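Local coordinates for ECF RNA polymerase sigma factor SigK (Mycobacterium tuberculosis, PDB 4NQW), which probably directs RNA polymerase to specific promoters as an extracytoplasmic function sigma factor, held inactive by an anti-sigma factor until regulated proteolysis frees it, at residues 31-36 with 84-89; 52-57 with 95-100; 60-65 with 103-108; 156-161 with 187-192. One frame throughout, in Å; residues are numbered along the deposited sequence.

Overall arrangement
From the N terminus, helix 28-34 comes first, and contact 1 brings it back to the connection between helix 65-82 and helix 93-111. Helix 42-62 then pairs twice with helix 93-111, midway along 42-62 at contact 2 and near the end of 42-62 at contact 3, the contact centres about 11 Å apart. Contacts 1, 2 and 3 open and close in the same order along the chain, so each pair of closures crosses. Contacts 1 and 2 also touch, Leu-32 and Phe-86 both packing on Trp-96. Contact 4 follows in series, after the unmodelled residues 113-139 and helix 141-153, and joins helix 156-167 to helix 183-201 within domain 4, its centre about 22 Å from those of contacts 2 and 3.

Contact 1 of 4, residues 31-36 with 84-89; sequences LLRRVA and SEFDSA
Leu-32 and Phe-86 form the dense part of this contact, which holds the N-terminal helix 28-34 against the connection between helices 65-82 and 93-111 at the edge of the sigma-70 domain-2 helical bundle. CD1 of Leu-32 sits over the middle of the ring in a CH-pi contact, 3.8 Å from the Phe-86 ring centroid and 13° off the normal. With CG anti to the backbone N (chi1 174°), Phe-86 turns one ring face to Leu-32. Backbone N of Ser-88 lies above the opposite face, displaced toward the rim, and Trp-96 meets the ring edge-to-face. Leu-32 also touches Ala-83, Ala-93 and Phe-46.

The solvent side is much looser. At one end the methyl of Ala-36 merely rests on the backbone of Ser-84, its CB 3.6 Å from Ser-84 N. At the other, exposed Arg-33 bends at its third torsion and presents the edge of its guanidinium to Ser-88, whose hydroxyl lies close to the guanidinium plane. That single hydrogen bond across the contact runs from Arg-33 NH1 to Ser-88 OG, 3.1 Å long with an N-H...O angle of 149°.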
loop_
_atom_site.group_PDB
_atom_site.type_symbol
_atom_site.label_atom_id
_atom_site.label_comp_id
_atom_site.label_asym_id
_atom_site.label_seq_id
_atom_site.Cartn_x
_atom_site.Cartn_y
_atom_site.Cartn_z
ATOM N N LEU A 31 8.268 -11.723 -13.176
ATOM C CA LEU A 31 7.064 -11.524 -13.989
ATOM C C LEU A 31 6.874 -10.048 -14.324
ATOM O O LEU A 31 6.626 -9.699 -15.478
ATOM C CB LEU A 31 5.811 -12.047 -13.277
ATOM C CG LEU A 31 5.593 -13.560 -13.195
ATOM C CD1 LEU A 31 4.359 -13.851 -12.355
ATOM C CD2 LEU A 31 5.452 -14.193 -14.570
ATOM N N LEU A 32 6.999 -9.191 -13.314
ATOM C CA LEU A 32 6.860 -7.745 -13.507
ATOM C C LEU A 32 7.988 -7.207 -14.391
ATOM O O LEU A 32 7.804 -6.243 -15.133
ATOM C CB LEU A 32 6.854 -7.008 -12.162
ATOM C CG LEU A 32 5.888 -5.824 -12.024
ATOM C CD1 LEU A 32 6.162 -5.094 -10.722
ATOM C CD2 LEU A 32 5.960 -4.848 -13.190
ATOM N N ARG A 33 9.154 -7.840 -14.307
ATOM C CA ARG A 33 10.295 -7.469 -15.143
ATOM C C ARG A 33 10.012 -7.770 -16.620
ATOM O O ARG A 33 10.542 -7.099 -17.507
ATOM C CB ARG A 33 11.562 -8.205 -14.686
ATOM C CG ARG A 33 12.798 -7.324 -14.605
ATOM C CD ARG A 33 14.013 -8.108 -14.131
ATOM N NE ARG A 33 13.790 -8.754 -12.836
ATOM C CZ ARG A 33 13.836 -8.141 -11.655
ATOM N NH1 ARG A 33 14.095 -6.839 -11.566
ATOM N NH2 ARG A 33 13.616 -8.839 -10.545
ATOM N N ARG A 34 9.174 -8.774 -16.874
ATOM C CA ARG A 34 8.824 -9.159 -18.239
ATOM C C ARG A 34 7.664 -8.357 -18.848
ATOM O O ARG A 34 7.486 -8.395 -20.066
ATOM C CB ARG A 34 8.522 -10.661 -18.314
ATOM C CG ARG A 34 9.748 -11.545 -18.131
ATOM C CD ARG A 34 9.488 -12.975 -18.576
ATOM N NE ARG A 34 9.435 -13.094 -20.035
ATOM C CZ ARG A 34 10.496 -13.192 -20.838
ATOM N NH1 ARG A 34 11.735 -13.189 -20.349
ATOM N NH2 ARG A 34 10.316 -13.293 -22.150
ATOM N N VAL A 35 6.892 -7.626 -18.037
ATOM C CA VAL A 35 5.755 -6.852 -18.580
ATOM C C VAL A 35 6.171 -5.494 -19.167
ATOM O O VAL A 35 5.318 -4.728 -19.620
ATOM C CB VAL A 35 4.581 -6.671 -17.569
ATOM C CG1 VAL A 35 4.316 -7.954 -16.794
ATOM C CG2 VAL A 35 4.818 -5.508 -16.618
ATOM N N ALA A 36 7.468 -5.190 -19.151
ATOM C CA ALA A 36 7.995 -4.011 -19.839
ATOM C C ALA A 36 9.361 -4.317 -20.447
ATOM O O ALA A 36 10.402 -4.001 -19.873
ATOM C CB ALA A 36 8.080 -2.826 -18.890
ATOM N N SER A 84 8.156 -0.287 -16.326
ATOM C CA SER A 84 9.566 0.007 -16.579
ATOM C C SER A 84 10.207 0.814 -15.445
ATOM O O SER A 84 11.427 0.804 -15.292
ATOM C CB SER A 84 9.722 0.755 -17.906
ATOM O OG SER A 84 8.975 1.958 -17.901
ATOM N N GLU A 85 9.385 1.510 -14.658
ATOM C CA GLU A 85 9.864 2.246 -13.483
ATOM C C GLU A 85 10.214 1.321 -12.315
ATOM O O GLU A 85 10.928 1.729 -11.397
ATOM C CB GLU A 85 8.818 3.261 -13.011
ATOM C CG GLU A 85 8.476 4.340 -14.030
ATOM C CD GLU A 85 7.468 5.353 -13.509
ATOM O OE1 GLU A 85 6.698 5.023 -12.579
ATOM O OE2 GLU A 85 7.440 6.485 -14.038
ATOM N N PHE A 86 9.704 0.090 -12.342
ATOM C CA PHE A 86 9.932 -0.867 -11.259
ATOM C C PHE A 86 11.406 -1.242 -11.110
ATOM O O PHE A 86 12.076 -1.573 -12.090
ATOM C CB PHE A 86 9.100 -2.137 -11.472
ATOM C CG PHE A 86 9.395 -3.226 -10.481
ATOM C CD1 PHE A 86 9.079 -3.064 -9.142
ATOM C CD2 PHE A 86 9.990 -4.413 -10.888
ATOM C CE1 PHE A 86 9.354 -4.063 -8.222
ATOM C CE2 PHE A 86 10.267 -5.417 -9.974
ATOM C CZ PHE A 86 9.948 -5.242 -8.640
ATOM N N ASP A 87 11.892 -1.182 -9.870
ATOM C CA ASP A 87 13.250 -1.588 -9.523
ATOM C C ASP A 87 13.176 -2.526 -8.318
ATOM O O ASP A 87 12.897 -2.088 -7.202
ATOM C CB ASP A 87 14.100 -0.355 -9.198
ATOM C CG ASP A 87 15.588 -0.674 -9.051
ATOM O OD1 ASP A 87 15.980 -1.860 -9.123
ATOM O OD2 ASP A 87 16.373 0.280 -8.864
ATOM N N SER A 88 13.425 -3.814 -8.546
ATOM C CA SER A 88 13.293 -4.826 -7.492
ATOM C C SER A 88 14.260 -4.604 -6.329
ATOM O O SER A 88 14.010 -5.067 -5.216
ATOM C CB SER A 88 13.488 -6.231 -8.061
ATOM O OG SER A 88 14.797 -6.396 -8.572
ATOM N N ALA A 89 15.358 -3.896 -6.592
ATOM C CA ALA A 89 16.316 -3.522 -5.549
ATOM C C ALA A 89 15.838 -2.341 -4.694
ATOM O O ALA A 89 16.557 -1.905 -3.799
ATOM C CB ALA A 89 17.668 -3.201 -6.168
#

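Contact 2 of 4, residues 52-57 with 95-100; sequences SRVYGL and AWLLTM
Val-54 and Leu-57 face Leu-97 and Leu-98 where helices 42-62 and 93-111, both part of the sigma-70 domain-2 helical bundle, run side by side. The short segments are nearly parallel, 20° apart, with axes 10.1 Å from each other. The side chains that meet most closely are apolar, and no hydrogen bond joins the two segments.

Conformation decides which methyl meets which. In Val-54, CG1 takes the place anti to the backbone N, and CG2, beside that N, is the branch that reaches across. It lies 3.6 Å from Leu-97 CD2, the two side chains crossing at about a right angle. Leu-97 and Leu-57 both have CG anti to the backbone N, and each makes its contact through CD2, Leu-97 with Val-54 and Leu-57 with Leu-98. Phe-46, Thr-50 and Val-79 also border Leu-97, while Tyr-166 and Tyr-167 of helix 156-167 touch Leu-57, so this part of domain 2 is also packed against domain 4.

Leu-98 buries more surface here than its neighbours and has the unusual conformation. Its first torsion (chi1 -93°) departs from the staggered positions, and its second (chi2 -59°) swings CD1 round toward helix 42-62. There that methyl is 3.6 Å from Leu-57 CD2, the two leucine side chains crossing obliquely, while on the backbone side Leu-98 CD1 lies 3.9 Å from Arg-53 O.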
loop_
_atom_site.group_PDB
_atom_site.type_symbol
_atom_site.label_atom_id
_atom_site.label_comp_id
_atom_site.label_asym_id
_atom_site.label_seq_id
_atom_site.Cartn_x
_atom_site.Cartn_y
_atom_site.Cartn_z
ATOM N N SER A 52 -6.773 -11.034 -6.371
ATOM C CA SER A 52 -7.611 -11.140 -5.173
ATOM C C SER A 52 -7.139 -10.208 -4.049
ATOM O O SER A 52 -7.952 -9.691 -3.278
ATOM C CB SER A 52 -7.671 -12.588 -4.672
ATOM O OG SER A 52 -6.409 -13.021 -4.197
ATOM N N ARG A 53 -5.830 -9.996 -3.963
ATOM C CA ARG A 53 -5.267 -9.095 -2.960
ATOM C C ARG A 53 -5.471 -7.622 -3.329
ATOM O O ARG A 53 -5.748 -6.799 -2.455
ATOM C CB ARG A 53 -3.786 -9.403 -2.723
ATOM C CG ARG A 53 -3.561 -10.662 -1.895
ATOM C CD ARG A 53 -2.109 -10.854 -1.480
ATOM N NE ARG A 53 -1.447 -11.937 -2.208
ATOM C CZ ARG A 53 -0.900 -11.829 -3.419
ATOM N NH1 ARG A 53 -0.929 -10.680 -4.083
ATOM N NH2 ARG A 53 -0.324 -12.888 -3.978
ATOM N N VAL A 54 -5.347 -7.285 -4.613
ATOM C CA VAL A 54 -5.591 -5.907 -5.054
ATOM C C VAL A 54 -7.079 -5.566 -4.958
ATOM O O VAL A 54 -7.454 -4.560 -4.352
ATOM C CB VAL A 54 -5.104 -5.655 -6.495
ATOM C CG1 VAL A 54 -5.528 -4.269 -6.964
ATOM C CG2 VAL A 54 -3.592 -5.798 -6.573
ATOM N N TYR A 55 -7.916 -6.407 -5.558
ATOM C CA TYR A 55 -9.365 -6.183 -5.562
ATOM C C TYR A 55 -9.935 -6.140 -4.145
ATOM O O TYR A 55 -10.784 -5.302 -3.840
ATOM C CB TYR A 55 -10.072 -7.270 -6.371
ATOM C CG TYR A 55 -11.563 -7.073 -6.482
ATOM C CD1 TYR A 55 -12.091 -6.050 -7.263
ATOM C CD2 TYR A 55 -12.449 -7.917 -5.816
ATOM C CE1 TYR A 55 -13.459 -5.868 -7.373
ATOM C CE2 TYR A 55 -13.817 -7.742 -5.921
ATOM C CZ TYR A 55 -14.315 -6.718 -6.700
ATOM O OH TYR A 55 -15.671 -6.542 -6.807
ATOM N N GLY A 56 -9.458 -7.044 -3.293
ATOM C CA GLY A 56 -9.877 -7.094 -1.895
ATOM C C GLY A 56 -9.509 -5.852 -1.103
ATOM O O GLY A 56 -10.284 -5.397 -0.259
ATOM N N LEU A 57 -8.328 -5.302 -1.370
ATOM C CA LEU A 57 -7.900 -4.075 -0.706
ATOM C C LEU A 57 -8.769 -2.906 -1.151
ATOM O O LEU A 57 -9.267 -2.146 -0.323
ATOM C CB LEU A 57 -6.424 -3.768 -0.993
ATOM C CG LEU A 57 -5.914 -2.435 -0.429
ATOM C CD1 LEU A 57 -6.145 -2.338 1.074
ATOM C CD2 LEU A 57 -4.441 -2.250 -0.749
ATOM N N ALA A 95 4.828 -5.334 -3.164
ATOM C CA ALA A 95 4.762 -4.056 -2.455
ATOM C C ALA A 95 4.553 -2.886 -3.413
ATOM O O ALA A 95 3.790 -1.966 -3.121
ATOM C CB ALA A 95 6.028 -3.842 -1.636
ATOM N N TRP A 96 5.237 -2.931 -4.552
ATOM C CA TRP A 96 5.098 -1.919 -5.601
ATOM C C TRP A 96 3.654 -1.849 -6.105
ATOM O O TRP A 96 3.109 -0.762 -6.300
ATOM C CB TRP A 96 6.053 -2.259 -6.749
ATOM C CG TRP A 96 6.151 -1.245 -7.846
ATOM C CD1 TRP A 96 6.917 -0.116 -7.852
ATOM C CD2 TRP A 96 5.497 -1.296 -9.119
ATOM N NE1 TRP A 96 6.765 0.550 -9.046
ATOM C CE2 TRP A 96 5.899 -0.153 -9.842
ATOM C CE3 TRP A 96 4.602 -2.189 -9.715
ATOM C CZ2 TRP A 96 5.438 0.119 -11.130
ATOM C CZ3 TRP A 96 4.144 -1.920 -10.998
ATOM C CH2 TRP A 96 4.565 -0.775 -11.692
ATOM N N LEU A 97 3.038 -3.016 -6.290
ATOM C CA LEU A 97 1.658 -3.115 -6.771
ATOM C C LEU A 97 0.639 -2.683 -5.714
ATOM O O LEU A 97 -0.246 -1.875 -5.995
ATOM C CB LEU A 97 1.360 -4.550 -7.222
ATOM C CG LEU A 97 -0.079 -4.899 -7.619
ATOM C CD1 LEU A 97 -0.483 -4.174 -8.889
ATOM C CD2 LEU A 97 -0.223 -6.403 -7.796
ATOM N N LEU A 98 0.749 -3.234 -4.507
ATOM C CA LEU A 98 -0.227 -2.931 -3.454
ATOM C C LEU A 98 -0.151 -1.481 -2.981
ATOM O O LEU A 98 -1.166 -0.892 -2.617
ATOM C CB LEU A 98 -0.091 -3.886 -2.259
ATOM C CG LEU A 98 -0.981 -5.134 -2.275
ATOM C CD1 LEU A 98 -2.458 -4.776 -2.344
ATOM C CD2 LEU A 98 -0.619 -6.046 -3.427
ATOM N N THR A 99 1.050 -0.911 -2.996
ATOM C CA THR A 99 1.244 0.485 -2.608
ATOM C C THR A 99 0.557 1.440 -3.584
ATOM O O THR A 99 -0.087 2.401 -3.161
ATOM C CB THR A 99 2.740 0.831 -2.517
ATOM O OG1 THR A 99 3.372 -0.043 -1.574
ATOM C CG2 THR A 99 2.942 2.275 -2.075
ATOM N N MET A 100 0.694 1.180 -4.883
ATOM C CA MET A 100 0.039 2.014 -5.893
ATOM C C MET A 100 -1.477 1.801 -5.902
ATOM O O MET A 100 -2.232 2.719 -6.218
ATOM C CB MET A 100 0.642 1.783 -7.287
ATOM C CG MET A 100 0.388 0.416 -7.904
ATOM S SD MET A 100 0.723 0.370 -9.677
ATOM C CE MET A 100 2.444 0.869 -9.725
#

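Contact 3 of 4, residues 60-65 with 103-108; sequences RVLRDT and RRAVDR. With CD (cadmium ion), chain L; CD (cadmium ion), chain C.
In the sigma-70 domain-2 bundle, Val-61 and Leu-62, at the C-terminal end of helix 42-62, lie against Ala-105 on helix 93-111. Val-61 and Ala-105 point their side chains at each other, Val-61 CG1 lying 3.9 Å from Ala-105 CB. Leu-62 works through one branch: its CD2 is 3.3 Å from the carbonyl oxygen of Ala-105 and 3.6 Å from Arg-108 CB. Arg-108 meets Leu-62 with the base of its chain, CB and CG, while bends at the second and third torsions lead NE toward helix 65-82. There NE makes a weak hydrogen bond to Thr-71, which belongs to the motif that interacts with RpoC.

Asp-107 turns away from this packing and binds two cadmium ions, one through each carboxylate oxygen: OD1 and OD2 are each 2.4 Å from their own ion. The OD1-bound ion also has a water as ligand, and an acidic side chain of another protein chain shares the other. Cys-111 is the second residue of this chain that takes part in cadmium binding. Away from the metal, Val-61 and Leu-62 packed on Ala-105, with the base of Arg-108 beside them, make a helix-helix interface of the all-helical sigma-70 domain 2.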
loop_
_atom_site.group_PDB
_atom_site.type_symbol
_atom_site.label_atom_id
_atom_site.label_comp_id
_atom_site.label_asym_id
_atom_site.label_seq_id
_atom_site.Cartn_x
_atom_site.Cartn_y
_atom_site.Cartn_z
ATOM N N ARG A 60 -12.172 -3.116 0.264
ATOM C CA ARG A 60 -12.106 -2.735 1.669
ATOM C C ARG A 60 -12.151 -1.219 1.863
ATOM O O ARG A 60 -12.856 -0.727 2.744
ATOM C CB ARG A 60 -10.838 -3.315 2.314
ATOM C CG ARG A 60 -10.647 -2.973 3.783
ATOM C CD ARG A 60 -11.772 -3.517 4.651
ATOM N NE ARG A 60 -12.257 -2.499 5.586
ATOM C CZ ARG A 60 -11.896 -2.384 6.865
ATOM N NH1 ARG A 60 -11.034 -3.234 7.422
ATOM N NH2 ARG A 60 -12.413 -1.406 7.601
ATOM N N VAL A 61 -11.405 -0.489 1.035
ATOM C CA VAL A 61 -11.296 0.968 1.158
ATOM C C VAL A 61 -12.536 1.680 0.613
ATOM O O VAL A 61 -13.098 2.545 1.282
ATOM C CB VAL A 61 -10.032 1.504 0.444
ATOM C CG1 VAL A 61 -9.979 3.025 0.495
ATOM C CG2 VAL A 61 -8.777 0.919 1.074
ATOM N N LEU A 62 -12.958 1.310 -0.593
ATOM C CA LEU A 62 -14.071 1.986 -1.270
ATOM C C LEU A 62 -15.450 1.464 -0.858
ATOM O O LEU A 62 -16.400 2.243 -0.769
ATOM C CB LEU A 62 -13.914 1.869 -2.790
ATOM C CG LEU A 62 -12.565 2.291 -3.379
ATOM C CD1 LEU A 62 -12.596 2.180 -4.895
ATOM C CD2 LEU A 62 -12.187 3.704 -2.962
ATOM N N ARG A 63 -15.552 0.153 -0.618
ATOM C CA ARG A 63 -16.821 -0.518 -0.267
ATOM C C ARG A 63 -17.924 -0.264 -1.297
ATOM O O ARG A 63 -19.062 0.059 -0.946
ATOM C CB ARG A 63 -17.303 -0.113 1.129
ATOM C CG ARG A 63 -16.310 -0.399 2.246
ATOM C CD ARG A 63 -16.453 0.609 3.373
ATOM N NE ARG A 63 -16.309 1.976 2.872
ATOM C CZ ARG A 63 -16.553 3.077 3.577
ATOM N NH1 ARG A 63 -16.956 3.002 4.843
ATOM N NH2 ARG A 63 -16.393 4.267 3.008
ATOM N N ASP A 64 -17.566 -0.408 -2.567
ATOM C CA ASP A 64 -18.506 -0.278 -3.668
ATOM C C ASP A 64 -17.983 -1.144 -4.805
ATOM O O ASP A 64 -16.879 -0.915 -5.296
ATOM C CB ASP A 64 -18.617 1.186 -4.100
ATOM C CG ASP A 64 -19.758 1.430 -5.072
ATOM O OD1 ASP A 64 -19.617 1.078 -6.264
ATOM O OD2 ASP A 64 -20.791 1.992 -4.647
ATOM N N THR A 65 -18.767 -2.144 -5.204
ATOM C CA THR A 65 -18.344 -3.101 -6.228
ATOM C C THR A 65 -17.998 -2.405 -7.541
ATOM O O THR A 65 -16.950 -2.668 -8.125
ATOM C CB THR A 65 -19.434 -4.160 -6.506
ATOM O OG1 THR A 65 -19.833 -4.780 -5.278
ATOM C CG2 THR A 65 -18.918 -5.234 -7.456
ATOM N N ARG A 103 -2.742 3.723 -2.774
ATOM C CA ARG A 103 -2.667 5.148 -3.071
ATOM C C ARG A 103 -3.854 5.582 -3.927
ATOM O O ARG A 103 -4.426 6.649 -3.701
ATOM C CB ARG A 103 -1.353 5.468 -3.786
ATOM C CG ARG A 103 -1.180 6.930 -4.174
ATOM C CD ARG A 103 -0.005 7.112 -5.117
ATOM N NE ARG A 103 0.025 8.456 -5.698
ATOM C CZ ARG A 103 0.847 9.436 -5.326
ATOM N NH1 ARG A 103 1.748 9.251 -4.368
ATOM N NH2 ARG A 103 0.777 10.617 -5.929
ATOM N N ARG A 104 -4.222 4.746 -4.897
ATOM C CA ARG A 104 -5.315 5.056 -5.817
ATOM C C ARG A 104 -6.678 4.973 -5.130
ATOM O O ARG A 104 -7.530 5.834 -5.335
ATOM C CB ARG A 104 -5.273 4.120 -7.030
ATOM C CG ARG A 104 -6.121 4.583 -8.204
ATOM C CD ARG A 104 -5.821 3.769 -9.451
ATOM N NE ARG A 104 -4.556 4.155 -10.081
ATOM C CZ ARG A 104 -4.427 5.037 -11.074
ATOM N NH1 ARG A 104 -5.482 5.662 -11.583
ATOM N NH2 ARG A 104 -3.223 5.300 -11.565
ATOM N N ALA A 105 -6.875 3.937 -4.316
ATOM C CA ALA A 105 -8.127 3.757 -3.577
ATOM C C ALA A 105 -8.349 4.863 -2.543
ATOM O O ALA A 105 -9.444 5.422 -2.447
ATOM C CB ALA A 105 -8.148 2.398 -2.900
ATOM N N VAL A 106 -7.309 5.166 -1.767
ATOM C CA VAL A 106 -7.374 6.218 -0.751
ATOM C C VAL A 106 -7.656 7.573 -1.398
ATOM O O VAL A 106 -8.484 8.343 -0.910
ATOM C CB VAL A 106 -6.071 6.271 0.086
ATOM C CG1 VAL A 106 -5.894 7.621 0.772
ATOM C CG2 VAL A 106 -6.063 5.142 1.111
ATOM N N ASP A 107 -6.964 7.853 -2.498
ATOM C CA ASP A 107 -7.221 9.056 -3.286
ATOM C C ASP A 107 -8.698 9.164 -3.682
ATOM O O ASP A 107 -9.296 10.237 -3.591
ATOM C CB ASP A 107 -6.336 9.062 -4.535
ATOM C CG ASP A 107 -6.762 10.102 -5.545
ATOM O OD1 ASP A 107 -7.662 9.808 -6.363
ATOM O OD2 ASP A 107 -6.188 11.210 -5.527
ATOM N N ARG A 108 -9.269 8.045 -4.121
ATOM C CA ARG A 108 -10.682 7.972 -4.510
ATOM C C ARG A 108 -11.603 8.447 -3.384
ATOM O O ARG A 108 -12.577 9.158 -3.628
ATOM C CB ARG A 108 -11.055 6.534 -4.889
ATOM C CG ARG A 108 -11.955 6.404 -6.105
ATOM C CD ARG A 108 -11.195 6.686 -7.393
ATOM N NE ARG A 108 -11.677 5.881 -8.514
ATOM C CZ ARG A 108 -12.832 6.068 -9.152
ATOM N NH1 ARG A 108 -13.669 7.037 -8.790
ATOM N NH2 ARG A 108 -13.158 5.266 -10.162
HETATM CD CD CD L . -4.683 12.423 -4.083
HETATM CD CD CD C . -8.544 11.760 -7.536
HETATM O O HOH W 1 -10.827 10.288 -7.733
#

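Contact 4 of 4, residues 156-161 with 187-192; sequences DTQRQC and KSRMRD
Cys-161 and Met-190 supply the apolar, buried part of the contact. CB of Cys-161 is 4.1 Å from Met-190 CG, while SG turns to Arg-189 and lies 3.9 Å from both CB and CG of that arginine. Met-190 packs further on Tyr-172.

The aliphatic stem of Arg-189 carries most of the remaining van der Waals packing. It is bent at the second and third torsions and crosses Gln-158 at about a right angle, Gln-158 CG lying 3.8 Å from Arg-189 CD. Its NE then passes 3.9 Å from Thr-157 CB. At the far end of Gln-158, NE2 lies 4.2 Å from Asp-192 CB. The segments cross almost perpendicularly, at -94°, with axes 8.7 Å apart, as helix 156-167 lies across helix 183-201 in sigma-70 domain 4. Residues 187-191 fall within the helix-turn-helix assigned by similarity to DNA binding, so helix 183-201 is probably its recognition helix.

Of the polar interactions, none is a hydrogen bond between the two segments. The carboxylate of Asp-192 is engaged within its own helix instead, where OD1 forms a salt bridge with Arg-195 NH1.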
loop_
_atom_site.group_PDB
_atom_site.type_symbol
_atom_site.label_atom_id
_atom_site.label_comp_id
_atom_site.label_asym_id
_atom_site.label_seq_id
_atom_site.Cartn_x
_atom_site.Cartn_y
_atom_site.Cartn_z
ATOM N N ASP A 156 -5.169 -1.758 21.263
ATOM C CA ASP A 156 -6.341 -1.079 20.703
ATOM C C ASP A 156 -5.963 0.208 19.963
ATOM O O ASP A 156 -6.428 0.439 18.846
ATOM C CB ASP A 156 -7.374 -0.777 21.798
ATOM C CG ASP A 156 -8.002 -2.037 22.383
ATOM O OD1 ASP A 156 -7.855 -3.128 21.790
ATOM O OD2 ASP A 156 -8.654 -1.932 23.443
ATOM N N THR A 157 -5.117 1.032 20.579
ATOM C CA THR A 157 -4.642 2.272 19.952
ATOM C C THR A 157 -3.848 2.015 18.672
ATOM O O THR A 157 -4.006 2.735 17.683
ATOM C CB THR A 157 -3.761 3.109 20.906
ATOM O OG1 THR A 157 -3.353 2.307 22.021
ATOM C CG2 THR A 157 -4.523 4.321 21.414
ATOM N N GLN A 158 -2.997 0.995 18.695
ATOM C CA GLN A 158 -2.161 0.667 17.540
ATOM C C GLN A 158 -2.975 0.062 16.391
ATOM O O GLN A 158 -2.692 0.330 15.224
ATOM C CB GLN A 158 -1.004 -0.248 17.961
ATOM C CG GLN A 158 0.043 0.488 18.787
ATOM C CD GLN A 158 0.948 -0.430 19.585
ATOM O OE1 GLN A 158 1.242 -1.546 19.167
ATOM N NE2 GLN A 158 1.404 0.045 20.741
ATOM N N ARG A 159 -3.989 -0.737 16.721
ATOM C CA ARG A 159 -4.920 -1.258 15.715
ATOM C C ARG A 159 -5.779 -0.132 15.136
ATOM O O ARG A 159 -6.054 -0.108 13.937
ATOM C CB ARG A 159 -5.824 -2.336 16.320
ATOM C CG ARG A 159 -6.686 -3.066 15.299
ATOM C CD ARG A 159 -7.825 -3.834 15.952
ATOM N NE ARG A 159 -7.352 -4.805 16.943
ATOM C CZ ARG A 159 -7.499 -4.703 18.266
ATOM N NH1 ARG A 159 -8.120 -3.663 18.821
ATOM N NH2 ARG A 159 -7.018 -5.662 19.050
ATOM N N GLN A 160 -6.200 0.791 15.999
ATOM C CA GLN A 160 -7.016 1.941 15.598
ATOM C C GLN A 160 -6.290 2.866 14.614
ATOM O O GLN A 160 -6.912 3.402 13.700
ATOM C CB GLN A 160 -7.429 2.731 16.843
ATOM C CG GLN A 160 -8.436 3.848 16.609
ATOM C CD GLN A 160 -8.726 4.633 17.882
ATOM O OE1 GLN A 160 -7.809 4.994 18.623
ATOM N NE2 GLN A 160 -10.003 4.903 18.142
ATOM N N CYS A 161 -4.985 3.052 14.809
ATOM C CA CYS A 161 -4.176 3.885 13.910
ATOM C C CYS A 161 -4.174 3.343 12.486
ATOM O O CYS A 161 -4.388 4.091 11.530
ATOM C CB CYS A 161 -2.731 4.003 14.411
ATOM S SG CYS A 161 -2.486 5.281 15.662
ATOM N N LYS A 187 2.260 9.806 15.113
ATOM C CA LYS A 187 3.382 9.357 14.290
ATOM C C LYS A 187 4.171 8.244 14.980
ATOM O O LYS A 187 4.533 7.252 14.347
ATOM C CB LYS A 187 4.294 10.533 13.937
ATOM C CG LYS A 187 3.675 11.494 12.930
ATOM C CD LYS A 187 4.668 12.551 12.468
ATOM C CE LYS A 187 5.009 13.535 13.574
ATOM N NZ LYS A 187 5.976 14.562 13.102
ATOM N N SER A 188 4.422 8.411 16.276
ATOM C CA SER A 188 5.068 7.372 17.080
ATOM C C SER A 188 4.205 6.114 17.165
ATOM O O SER A 188 4.722 4.997 17.119
ATOM C CB SER A 188 5.356 7.882 18.494
ATOM O OG SER A 188 6.319 8.917 18.474
ATOM N N ARG A 189 2.893 6.304 17.286
ATOM C CA ARG A 189 1.966 5.186 17.445
ATOM C C ARG A 189 1.815 4.382 16.155
ATOM O O ARG A 189 1.757 3.153 16.193
ATOM C CB ARG A 189 0.599 5.686 17.933
ATOM C CG ARG A 189 -0.200 4.686 18.758
ATOM C CD ARG A 189 0.625 4.066 19.883
ATOM N NE ARG A 189 -0.020 4.188 21.189
ATOM C CZ ARG A 189 0.166 5.194 22.043
ATOM N NH1 ARG A 189 0.985 6.204 21.754
ATOM N NH2 ARG A 189 -0.474 5.194 23.206
ATOM N N MET A 190 1.751 5.076 15.021
ATOM C CA MET A 190 1.739 4.414 13.715
ATOM C C MET A 190 3.011 3.599 13.511
ATOM O O MET A 190 2.961 2.476 13.018
ATOM C CB MET A 190 1.608 5.437 12.589
ATOM C CG MET A 190 0.212 6.003 12.430
ATOM S SD MET A 190 0.133 7.166 11.058
ATOM C CE MET A 190 -1.619 7.515 11.042
ATOM N N ARG A 191 4.144 4.181 13.894
ATOM C CA ARG A 191 5.432 3.492 13.849
ATOM C C ARG A 191 5.439 2.244 14.722
ATOM O O ARG A 191 5.914 1.193 14.302
ATOM C CB ARG A 191 6.557 4.422 14.303
ATOM C CG ARG A 191 6.983 5.428 13.253
ATOM C CD ARG A 191 8.168 6.260 13.722
ATOM N NE ARG A 191 9.361 5.440 13.938
ATOM C CZ ARG A 191 10.606 5.905 14.007
ATOM N NH1 ARG A 191 10.866 7.203 13.861
ATOM N NH2 ARG A 191 11.610 5.058 14.211
ATOM N N ASP A 192 4.917 2.373 15.939
ATOM C CA ASP A 192 4.845 1.245 16.869
ATOM C C ASP A 192 3.978 0.117 16.317
ATOM O O ASP A 192 4.363 -1.053 16.374
ATOM C CB ASP A 192 4.320 1.698 18.238
ATOM C CG ASP A 192 5.313 2.575 18.992
ATOM O OD1 ASP A 192 6.374 2.921 18.424
ATOM O OD2 ASP A 192 5.032 2.924 20.159
#